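Local coordinates for protein enoyl-CoA hydratase (Geobacillus kaustophilus, PDB 2PPY) that probably hydrates enoyl-CoA thioesters in fatty acid beta-oxidation, at residues 6-14 with 21-29; 54-62 with 194-205. All blocks are in the same frame, centred on the assembly; numbering follows the deposited sequence.

Contact 1. Residues 6-14 with 21-29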
loop_
_atom_site.group_PDB
_atom_site.type_symbol
_atom_site.label_atom_id
_atom_site.label_comp_id
_atom_site.label_asym_id
_atom_site.label_seq_id
_atom_site.Cartn_x
_atom_site.Cartn_y
_atom_site.Cartn_z
ATOM N N THR A 6 8.136 35.489 20.519
ATOM C CA THR A 6 8.199 34.654 21.714
ATOM C C THR A 6 9.499 33.854 21.656
ATOM O O THR A 6 9.844 33.297 20.612
ATOM C CB THR A 6 6.984 33.700 21.789
ATOM O OG1 THR A 6 7.080 32.888 22.965
ATOM C CG2 THR A 6 6.924 32.813 20.560
ATOM N N LYS A 7 10.220 33.792 22.773
ATOM C CA LYS A 7 11.503 33.098 22.792
ATOM C C LYS A 7 11.705 32.065 23.898
ATOM O O LYS A 7 11.052 32.101 24.941
ATOM C CB LYS A 7 12.627 34.132 22.889
ATOM C CG LYS A 7 12.395 35.369 22.041
ATOM C CD LYS A 7 13.248 36.535 22.509
ATOM C CE LYS A 7 12.863 37.813 21.784
ATOM N NZ LYS A 7 13.567 39.001 22.341
ATOM N N LYS A 8 12.632 31.148 23.637
ATOM C CA LYS A 8 13.021 30.098 24.571
ATOM C C LYS A 8 14.544 30.069 24.515
ATOM O O LYS A 8 15.154 31.029 24.045
ATOM C CB LYS A 8 12.433 28.744 24.161
ATOM C CG LYS A 8 10.952 28.596 24.491
ATOM C CD LYS A 8 10.467 27.168 24.293
ATOM C CE LYS A 8 9.041 26.995 24.801
ATOM N NZ LYS A 8 8.562 25.588 24.681
ATOM N N GLN A 9 15.168 28.991 24.978
ATOM C CA GLN A 9 16.626 28.931 24.951
ATOM C C GLN A 9 17.215 28.250 23.722
ATOM O O GLN A 9 18.327 28.572 23.308
ATOM C CB GLN A 9 17.163 28.253 26.215
ATOM C CG GLN A 9 16.459 26.969 26.604
ATOM C CD GLN A 9 17.186 26.237 27.718
ATOM O OE1 GLN A 9 17.904 26.849 28.511
ATOM N NE2 GLN A 9 16.996 24.924 27.790
ATOM N N TYR A 10 16.472 27.317 23.137
ATOM C CA TYR A 10 16.951 26.594 21.962
ATOM C C TYR A 10 16.467 27.212 20.658
ATOM O O TYR A 10 17.112 27.072 19.616
ATOM C CB TYR A 10 16.489 25.139 22.012
ATOM C CG TYR A 10 17.094 24.320 23.124
ATOM C CD1 TYR A 10 18.355 23.746 22.985
ATOM C CD2 TYR A 10 16.394 24.092 24.305
ATOM C CE1 TYR A 10 18.903 22.960 23.996
ATOM C CE2 TYR A 10 16.933 23.310 25.319
ATOM C CZ TYR A 10 18.185 22.746 25.160
ATOM O OH TYR A 10 18.711 21.962 26.160
ATOM N N LEU A 11 15.331 27.894 20.710
ATOM C CA LEU A 11 14.775 28.491 19.509
ATOM C C LEU A 11 13.841 29.646 19.827
ATOM O O LEU A 11 13.378 29.788 20.958
ATOM C CB LEU A 11 14.034 27.406 18.708
ATOM C CG LEU A 11 12.506 27.357 18.516
ATOM C CD1 LEU A 11 12.151 25.972 17.988
ATOM C CD2 LEU A 11 11.749 27.595 19.807
ATOM N N THR A 12 13.561 30.460 18.813
ATOM C CA THR A 12 12.663 31.598 18.949
ATOM C C THR A 12 11.663 31.603 17.796
ATOM O O THR A 12 12.023 31.343 16.646
ATOM C CB THR A 12 13.444 32.931 18.940
ATOM O OG1 THR A 12 14.297 32.991 20.087
ATOM C CG2 THR A 12 12.492 34.115 18.964
ATOM N N VAL A 13 10.404 31.890 18.108
ATOM C CA VAL A 13 9.361 31.936 17.093
ATOM C C VAL A 13 8.893 33.373 16.891
ATOM O O VAL A 13 8.547 34.060 17.850
ATOM C CB VAL A 13 8.136 31.072 17.494
ATOM C CG1 VAL A 13 7.062 31.160 16.418
ATOM C CG2 VAL A 13 8.555 29.627 17.697
ATOM N N PHE A 14 8.895 33.818 15.639
ATOM C CA PHE A 14 8.455 35.163 15.281
ATOM C C PHE A 14 7.215 35.024 14.405
ATOM O O PHE A 14 7.209 34.238 13.457
ATOM C CB PHE A 14 9.543 35.895 14.488
ATOM C CG PHE A 14 10.798 36.160 15.268
ATOM C CD1 PHE A 14 10.811 37.092 16.300
ATOM C CD2 PHE A 14 11.975 35.481 14.967
ATOM C CE1 PHE A 14 11.980 37.349 17.022
ATOM C CE2 PHE A 14 13.150 35.728 15.680
ATOM C CZ PHE A 14 13.150 36.664 16.710
ATOM N N GLU A 21 8.434 32.381 11.778
ATOM C CA GLU A 21 9.810 31.983 11.545
ATOM C C GLU A 21 10.328 31.338 12.811
ATOM O O GLU A 21 10.271 31.928 13.887
ATOM C CB GLU A 21 10.692 33.184 11.197
ATOM C CG GLU A 21 10.195 34.037 10.052
ATOM C CD GLU A 21 11.265 34.986 9.536
ATOM O OE1 GLU A 21 12.145 35.379 10.330
ATOM O OE2 GLU A 21 11.224 35.346 8.341
ATOM N N ILE A 22 10.817 30.113 12.679
ATOM C CA ILE A 22 11.364 29.401 13.817
ATOM C C ILE A 22 12.877 29.500 13.684
ATOM O O ILE A 22 13.480 28.839 12.834
ATOM C CB ILE A 22 10.941 27.918 13.811
ATOM C CG1 ILE A 22 9.412 27.807 13.755
ATOM C CG2 ILE A 22 11.473 27.229 15.059
ATOM C CD1 ILE A 22 8.886 26.373 13.693
ATOM N N HIS A 23 13.484 30.354 14.504
ATOM C CA HIS A 23 14.928 30.529 14.464
ATOM C C HIS A 23 15.598 29.578 15.436
ATOM O O HIS A 23 15.218 29.502 16.601
ATOM C CB HIS A 23 15.307 31.970 14.805
ATOM C CG HIS A 23 14.964 32.953 13.732
ATOM N ND1 HIS A 23 15.923 33.641 13.016
ATOM C CD2 HIS A 23 13.768 33.361 13.244
ATOM C CE1 HIS A 23 15.331 34.430 12.138
ATOM N NE2 HIS A 23 14.025 34.281 12.257
ATOM N N LEU A 24 16.595 28.853 14.946
ATOM C CA LEU A 24 17.321 27.904 15.769
ATOM C C LEU A 24 18.619 28.527 16.292
ATOM O O LEU A 24 19.419 29.051 15.519
ATOM C CB LEU A 24 17.646 26.651 14.951
ATOM C CG LEU A 24 16.481 25.999 14.191
ATOM C CD1 LEU A 24 16.988 24.783 13.424
ATOM C CD2 LEU A 24 15.387 25.592 15.160
ATOM N N HIS A 25 18.810 28.477 17.604
ATOM C CA HIS A 25 20.012 29.007 18.239
ATOM C C HIS A 25 20.360 28.114 19.426
ATOM O O HIS A 25 20.172 28.490 20.576
ATOM C CB HIS A 25 19.805 30.461 18.706
ATOM C CG HIS A 25 18.550 30.676 19.498
ATOM N ND1 HIS A 25 17.463 31.355 18.994
ATOM C CD2 HIS A 25 18.216 30.316 20.761
ATOM C CE1 HIS A 25 16.513 31.406 19.912
ATOM N NE2 HIS A 25 16.945 30.781 20.992
ATOM N N ILE A 26 20.881 26.928 19.135
ATOM C CA ILE A 26 21.220 25.963 20.165
ATOM C C ILE A 26 22.680 26.019 20.602
ATOM O O ILE A 26 22.990 25.995 21.793
ATOM C CB ILE A 26 20.926 24.537 19.682
ATOM C CG1 ILE A 26 19.520 24.473 19.086
ATOM C CG2 ILE A 26 21.057 23.555 20.831
ATOM C CD1 ILE A 26 19.283 23.250 18.216
ATOM N N ASN A 27 23.577 26.072 19.627
ATOM C CA ASN A 27 25.005 26.115 19.904
ATOM C C ASN A 27 25.789 26.298 18.613
ATOM O O ASN A 27 25.212 26.513 17.549
ATOM C CB ASN A 27 25.461 24.832 20.632
ATOM C CG ASN A 27 25.053 23.561 19.910
ATOM O OD1 ASN A 27 25.094 23.493 18.684
ATOM N ND2 ASN A 27 24.680 22.532 20.675
ATOM N N LYS A 28 27.108 26.209 18.734
ATOM C CA LYS A 28 28.007 26.400 17.606
ATOM C C LYS A 28 27.583 25.715 16.310
ATOM O O LYS A 28 27.762 26.273 15.222
ATOM C CB LYS A 28 29.408 25.907 17.989
ATOM C CG LYS A 28 29.390 24.456 18.493
ATOM C CD LYS A 28 30.747 23.959 19.013
ATOM C CE LYS A 28 31.756 25.070 19.236
ATOM N NZ LYS A 28 33.021 24.514 19.823
ATOM N N SER A 29 27.025 24.510 16.415
ATOM C CA SER A 29 26.608 23.765 15.221
ATOM C C SER A 29 25.147 23.323 15.293
ATOM O O SER A 29 24.697 22.492 14.508
ATOM C CB SER A 29 27.505 22.533 15.024
ATOM O OG SER A 29 27.454 21.676 16.138
#

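Contact 2. Residues 54-62 with 194-205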
loop_
_atom_site.group_PDB
_atom_site.type_symbol
_atom_site.label_atom_id
_atom_site.label_comp_id
_atom_site.label_asym_id
_atom_site.label_seq_id
_atom_site.Cartn_x
_atom_site.Cartn_y
_atom_site.Cartn_z
ATOM N N LYS A 54 -0.016 30.925 7.979
ATOM C CA LYS A 54 -0.216 30.094 6.805
ATOM C C LYS A 54 1.097 29.507 6.282
ATOM O O LYS A 54 1.097 28.534 5.530
ATOM C CB LYS A 54 -0.903 30.913 5.709
ATOM C CG LYS A 54 -2.385 31.225 5.974
ATOM C CD LYS A 54 -2.584 32.202 7.117
ATOM C CE LYS A 54 -4.009 32.768 7.144
ATOM N NZ LYS A 54 -5.066 31.767 7.473
ATOM N N VAL A 55 2.214 30.103 6.682
ATOM C CA VAL A 55 3.518 29.633 6.248
ATOM C C VAL A 55 4.519 29.640 7.395
ATOM O O VAL A 55 4.491 30.516 8.258
ATOM C CB VAL A 55 4.086 30.515 5.108
ATOM C CG1 VAL A 55 5.419 29.955 4.632
ATOM C CG2 VAL A 55 3.096 30.583 3.955
ATOM N N VAL A 56 5.406 28.656 7.403
ATOM C CA VAL A 56 6.422 28.581 8.440
ATOM C C VAL A 56 7.799 28.438 7.812
ATOM O O VAL A 56 8.024 27.560 6.978
ATOM C CB VAL A 56 6.196 27.388 9.385
ATOM C CG1 VAL A 56 7.317 27.337 10.424
ATOM C CG2 VAL A 56 4.839 27.505 10.067
ATOM N N ILE A 57 8.712 29.321 8.194
ATOM C CA ILE A 57 10.072 29.255 7.686
ATOM C C ILE A 57 10.980 28.826 8.830
ATOM O O ILE A 57 10.986 29.438 9.896
ATOM C CB ILE A 57 10.589 30.619 7.185
ATOM C CG1 ILE A 57 9.690 31.166 6.081
ATOM C CG2 ILE A 57 12.007 30.452 6.649
ATOM C CD1 ILE A 57 10.071 32.581 5.640
ATOM N N VAL A 58 11.746 27.770 8.618
ATOM C CA VAL A 58 12.658 27.329 9.650
ATOM C C VAL A 58 14.050 27.771 9.218
ATOM O O VAL A 58 14.511 27.414 8.137
ATOM C CB VAL A 58 12.612 25.799 9.820
ATOM C CG1 VAL A 58 13.560 25.366 10.934
ATOM C CG2 VAL A 58 11.183 25.359 10.125
HETATM N N MSE A 59 14.696 28.587 10.045
HETATM C CA MSE A 59 16.039 29.061 9.739
HETATM C C MSE A 59 16.951 29.006 10.955
HETATM O O MSE A 59 16.501 28.753 12.070
HETATM C CB MSE A 59 16.006 30.480 9.149
HETATM C CG MSE A 59 14.954 31.416 9.714
HETATM SE SE MSE A 59 15.096 33.212 8.954
HETATM C CE MSE A 59 13.952 33.044 7.414
ATOM N N SER A 60 18.240 29.227 10.726
ATOM C CA SER A 60 19.236 29.176 11.787
ATOM C C SER A 60 19.932 30.513 11.991
ATOM O O SER A 60 20.214 31.226 11.025
ATOM C CB SER A 60 20.283 28.106 11.453
ATOM O OG SER A 60 21.359 28.117 12.376
ATOM N N ASP A 61 20.208 30.848 13.248
ATOM C CA ASP A 61 20.892 32.097 13.567
ATOM C C ASP A 61 22.371 31.822 13.795
ATOM O O ASP A 61 23.124 32.720 14.167
ATOM C CB ASP A 61 20.307 32.749 14.823
ATOM C CG ASP A 61 18.864 33.175 14.646
ATOM O OD1 ASP A 61 18.501 33.634 13.540
ATOM O OD2 ASP A 61 18.095 33.066 15.625
ATOM N N VAL A 62 22.782 30.576 13.586
ATOM C CA VAL A 62 24.176 30.191 13.765
ATOM C C VAL A 62 24.922 30.355 12.439
ATOM O O VAL A 62 24.512 29.827 11.403
ATOM C CB VAL A 62 24.294 28.736 14.265
ATOM C CG1 VAL A 62 25.756 28.357 14.445
ATOM C CG2 VAL A 62 23.549 28.590 15.589
ATOM N N ARG A 194 17.741 34.472 2.788
ATOM C CA ARG A 194 16.639 34.800 3.684
ATOM C C ARG A 194 15.638 35.706 2.993
ATOM O O ARG A 194 14.424 35.543 3.133
ATOM C CB ARG A 194 17.154 35.502 4.940
ATOM C CG ARG A 194 17.902 34.607 5.889
ATOM C CD ARG A 194 17.949 35.226 7.266
ATOM N NE ARG A 194 18.590 34.339 8.230
ATOM C CZ ARG A 194 18.593 34.545 9.541
ATOM N NH1 ARG A 194 17.985 35.613 10.048
ATOM N NH2 ARG A 194 19.194 33.678 10.344
ATOM N N GLU A 195 16.167 36.669 2.249
ATOM C CA GLU A 195 15.358 37.630 1.520
ATOM C C GLU A 195 14.426 36.935 0.531
ATOM O O GLU A 195 13.213 37.125 0.570
ATOM C CB GLU A 195 16.270 38.602 0.770
ATOM C CG GLU A 195 15.555 39.775 0.124
ATOM C CD GLU A 195 16.474 40.590 -0.769
ATOM O OE1 GLU A 195 17.709 40.465 -0.629
ATOM O OE2 GLU A 195 15.961 41.364 -1.605
ATOM N N ARG A 196 14.996 36.127 -0.355
ATOM C CA ARG A 196 14.198 35.436 -1.358
ATOM C C ARG A 196 13.276 34.366 -0.768
ATOM O O ARG A 196 12.200 34.112 -1.304
ATOM C CB ARG A 196 15.120 34.853 -2.432
ATOM C CG ARG A 196 15.976 35.933 -3.103
ATOM C CD ARG A 196 16.698 35.425 -4.331
ATOM N NE ARG A 196 15.761 34.920 -5.327
ATOM C CZ ARG A 196 16.122 34.426 -6.505
ATOM N NH1 ARG A 196 17.406 34.377 -6.837
ATOM N NH2 ARG A 196 15.202 33.969 -7.345
ATOM N N THR A 197 13.687 33.747 0.336
ATOM C CA THR A 197 12.845 32.745 0.985
ATOM C C THR A 197 11.612 33.459 1.536
ATOM O O THR A 197 10.481 33.004 1.342
ATOM C CB THR A 197 13.576 32.044 2.156
ATOM O OG1 THR A 197 14.687 31.296 1.648
ATOM C CG2 THR A 197 12.628 31.095 2.890
ATOM N N ARG A 198 11.838 34.582 2.220
ATOM C CA ARG A 198 10.744 35.369 2.793
ATOM C C ARG A 198 9.828 35.908 1.703
ATOM O O ARG A 198 8.616 36.007 1.893
ATOM C CB ARG A 198 11.299 36.535 3.620
ATOM C CG ARG A 198 11.738 36.135 5.017
ATOM C CD ARG A 198 12.660 37.161 5.648
ATOM N NE ARG A 198 13.030 36.770 7.004
ATOM C CZ ARG A 198 14.134 37.173 7.626
ATOM N NH1 ARG A 198 14.988 37.982 7.011
ATOM N NH2 ARG A 198 14.388 36.759 8.862
ATOM N N GLU A 199 10.417 36.257 0.564
ATOM C CA GLU A 199 9.650 36.775 -0.563
ATOM C C GLU A 199 8.706 35.693 -1.081
ATOM O O GLU A 199 7.562 35.975 -1.436
ATOM C CB GLU A 199 10.599 37.224 -1.676
ATOM C CG GLU A 199 9.912 37.770 -2.911
ATOM C CD GLU A 199 10.902 38.298 -3.932
ATOM O OE1 GLU A 199 11.663 39.229 -3.591
ATOM O OE2 GLU A 199 10.924 37.781 -5.072
ATOM N N TYR A 200 9.190 34.454 -1.112
ATOM C CA TYR A 200 8.392 33.321 -1.572
ATOM C C TYR A 200 7.249 33.093 -0.596
ATOM O O TYR A 200 6.099 32.925 -1.002
ATOM C CB TYR A 200 9.274 32.072 -1.666
ATOM C CG TYR A 200 8.590 30.826 -2.195
ATOM C CD1 TYR A 200 7.758 30.059 -1.378
ATOM C CD2 TYR A 200 8.817 30.386 -3.501
ATOM C CE1 TYR A 200 7.173 28.873 -1.848
ATOM C CE2 TYR A 200 8.235 29.206 -3.981
ATOM C CZ TYR A 200 7.417 28.454 -3.145
ATOM O OH TYR A 200 6.865 27.273 -3.598
ATOM N N ALA A 201 7.569 33.099 0.695
ATOM C CA ALA A 201 6.563 32.899 1.730
ATOM C C ALA A 201 5.530 34.024 1.685
ATOM O O ALA A 201 4.334 33.783 1.849
ATOM C CB ALA A 201 7.222 32.839 3.103
ATOM N N ARG A 202 5.993 35.253 1.467
ATOM C CA ARG A 202 5.084 36.389 1.390
ATOM C C ARG A 202 4.025 36.160 0.317
ATOM O O ARG A 202 2.833 36.348 0.570
ATOM C CB ARG A 202 5.849 37.685 1.094
ATOM C CG ARG A 202 6.564 38.289 2.301
ATOM C CD ARG A 202 7.064 39.702 2.004
ATOM N NE ARG A 202 8.235 39.729 1.125
ATOM C CZ ARG A 202 9.488 39.570 1.540
ATOM N NH1 ARG A 202 9.743 39.371 2.826
ATOM N NH2 ARG A 202 10.489 39.610 0.670
ATOM N N LYS A 203 4.459 35.753 -0.875
ATOM C CA LYS A 203 3.530 35.498 -1.973
ATOM C C LYS A 203 2.486 34.445 -1.597
ATOM O O LYS A 203 1.314 34.566 -1.958
ATOM C CB LYS A 203 4.279 35.048 -3.232
ATOM C CG LYS A 203 5.057 36.149 -3.950
ATOM C CD LYS A 203 5.589 35.649 -5.294
ATOM C CE LYS A 203 6.276 36.752 -6.094
ATOM N NZ LYS A 203 7.534 37.234 -5.457
ATOM N N LEU A 204 2.907 33.409 -0.879
ATOM C CA LEU A 204 1.973 32.370 -0.461
ATOM C C LEU A 204 0.972 32.943 0.532
ATOM O O LEU A 204 -0.239 32.777 0.372
ATOM C CB LEU A 204 2.711 31.192 0.191
ATOM C CG LEU A 204 3.549 30.278 -0.706
ATOM C CD1 LEU A 204 4.132 29.144 0.128
ATOM C CD2 LEU A 204 2.677 29.719 -1.824
ATOM N N ALA A 205 1.484 33.627 1.553
ATOM C CA ALA A 205 0.637 34.218 2.583
ATOM C C ALA A 205 -0.360 35.228 2.022
ATOM O O ALA A 205 -1.421 35.453 2.601
ATOM C CB ALA A 205 1.502 34.881 3.645
HETATM O O HOH W 1 18.003 36.448 12.713
#

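Contact 1. Residues 6-14 with 21-29
Leu11 to Phe14 and Glu21 to Leu24 run antiparallel as the two arms of a beta hairpin in which the two kinds of pair alternate, Thr12-His23 and Phe14-Glu21 being hydrogen-bonded, Leu11-Leu24 and Val13-Ile22 non-hydrogen-bonded. Both N-H...O bonds of the Thr12-His23 pair are short, His23 N reaching Thr12 O at 2.8 Å, and beyond the paired strands His25 N still donates to Tyr10 O at 3.0 Å.

Phe14 and His23 lie diagonally on one face of the sheet. With chi1 about -70° in both, each ring leans to the side of its own backbone N, and so toward the other. They form an offset edge-to-face pair with planes at 85°: the CD2-CE2 edge of Phe14 stands over one face of the imidazole, Phe14 CD2 lying 3.3 Å from His23 CD2. Thr12 CG2 sits over one face of the Phe14 ring, toward the rim. The imidazole is gripped at its rim as well. His23 NE2 donates almost in its ring plane to Glu21 OE1 at 2.9 Å, meeting the carboxylate from its anti side, 30° out of its plane, while His23 ND1 is bonded to Asp61 and Glu21 OE2 pairs with Arg198.

The other face is aliphatic. Leu11 CD1 presses on Ile22 CG2 at a tight 3.3 Å, and past the strand ends the CG2 methyl of Ile26 meets the edge of the Tyr10 ring at CD1, 3.5 Å away.

The polar side thus fixes the His23 ring by two nitrogen bonds and an aromatic edge; its two carboxylates would tend to stabilise a protonated imidazole, an effect that Arg198 and Arg194 probably offset in part.

Contact 2. Residues 54-62 with 194-205
Val55, Ile57 and Met59 point from one face of strand 55-60 onto helix 194-205, which runs nearly antiparallel to the strand at 168° and packs on the central beta sheet of the crotonase fold, the axes 9.0 Å apart at their closest.

Toward the C-terminal end of the helix the packing is aliphatic. The two methyls of Val55 divide the work: CG1, anti to the backbone N, rests on Ala201 CB at 3.7 Å, while CG2 reaches Leu204 CB. Ile57 follows with CD1 on the same Ala201 methyl, and its CG2 branch meets Thr197 CG2 at 3.9 Å.

At the helix segment's N-terminal end, beside the end of the strand, arginines take over. Met59, a selenomethionine, has CG between its backbone N and carbonyl carbon (chi1 36°), which brings SE over one face of the Arg194 guanidinium, off centre, and 3.6 Å from Arg198 NH2; the bend at chi3 (89°) turns CE toward Arg198 NE. The two extended arginines reach the selenium from directions roughly at right angles. The NE of each is held by a carboxylate, that of Arg194 by Glu109 and that of Arg198 by Glu21.

Arg194 NH2 makes a short but weak, bent bond to Ser60 O at 2.7 Å and a long salt bridge, 3.3 Å, to the anti lone pair of Asp61 OD1, which is also bonded to His23. A water closes this link, donating to Asp61 OD1 and accepting from Arg194 NH1 at 2.8 Å.

How the contacts relate
From the N terminus, the chain first reverses within 6-14, where strand 4-7 pairs antiparallel with 11-16, and then turns back again in the hairpin of 11-16 and 19-24 that contact 1 closes. It then passes through helix 34-48 to strand 55-60, which lies beside strand 19-24 in the same sheet and opens contact 2. That second contact closes only after more than 130 residues, when helix 193-205 returns to the sheet. The two closures thus follow in series, neither enclosing nor crossing the other. They meet through Asp61 bonded to His23 and the Arg198-Glu21 salt bridge, so one polar cluster ties the N-terminal hairpin to the later helix across strand 55-60.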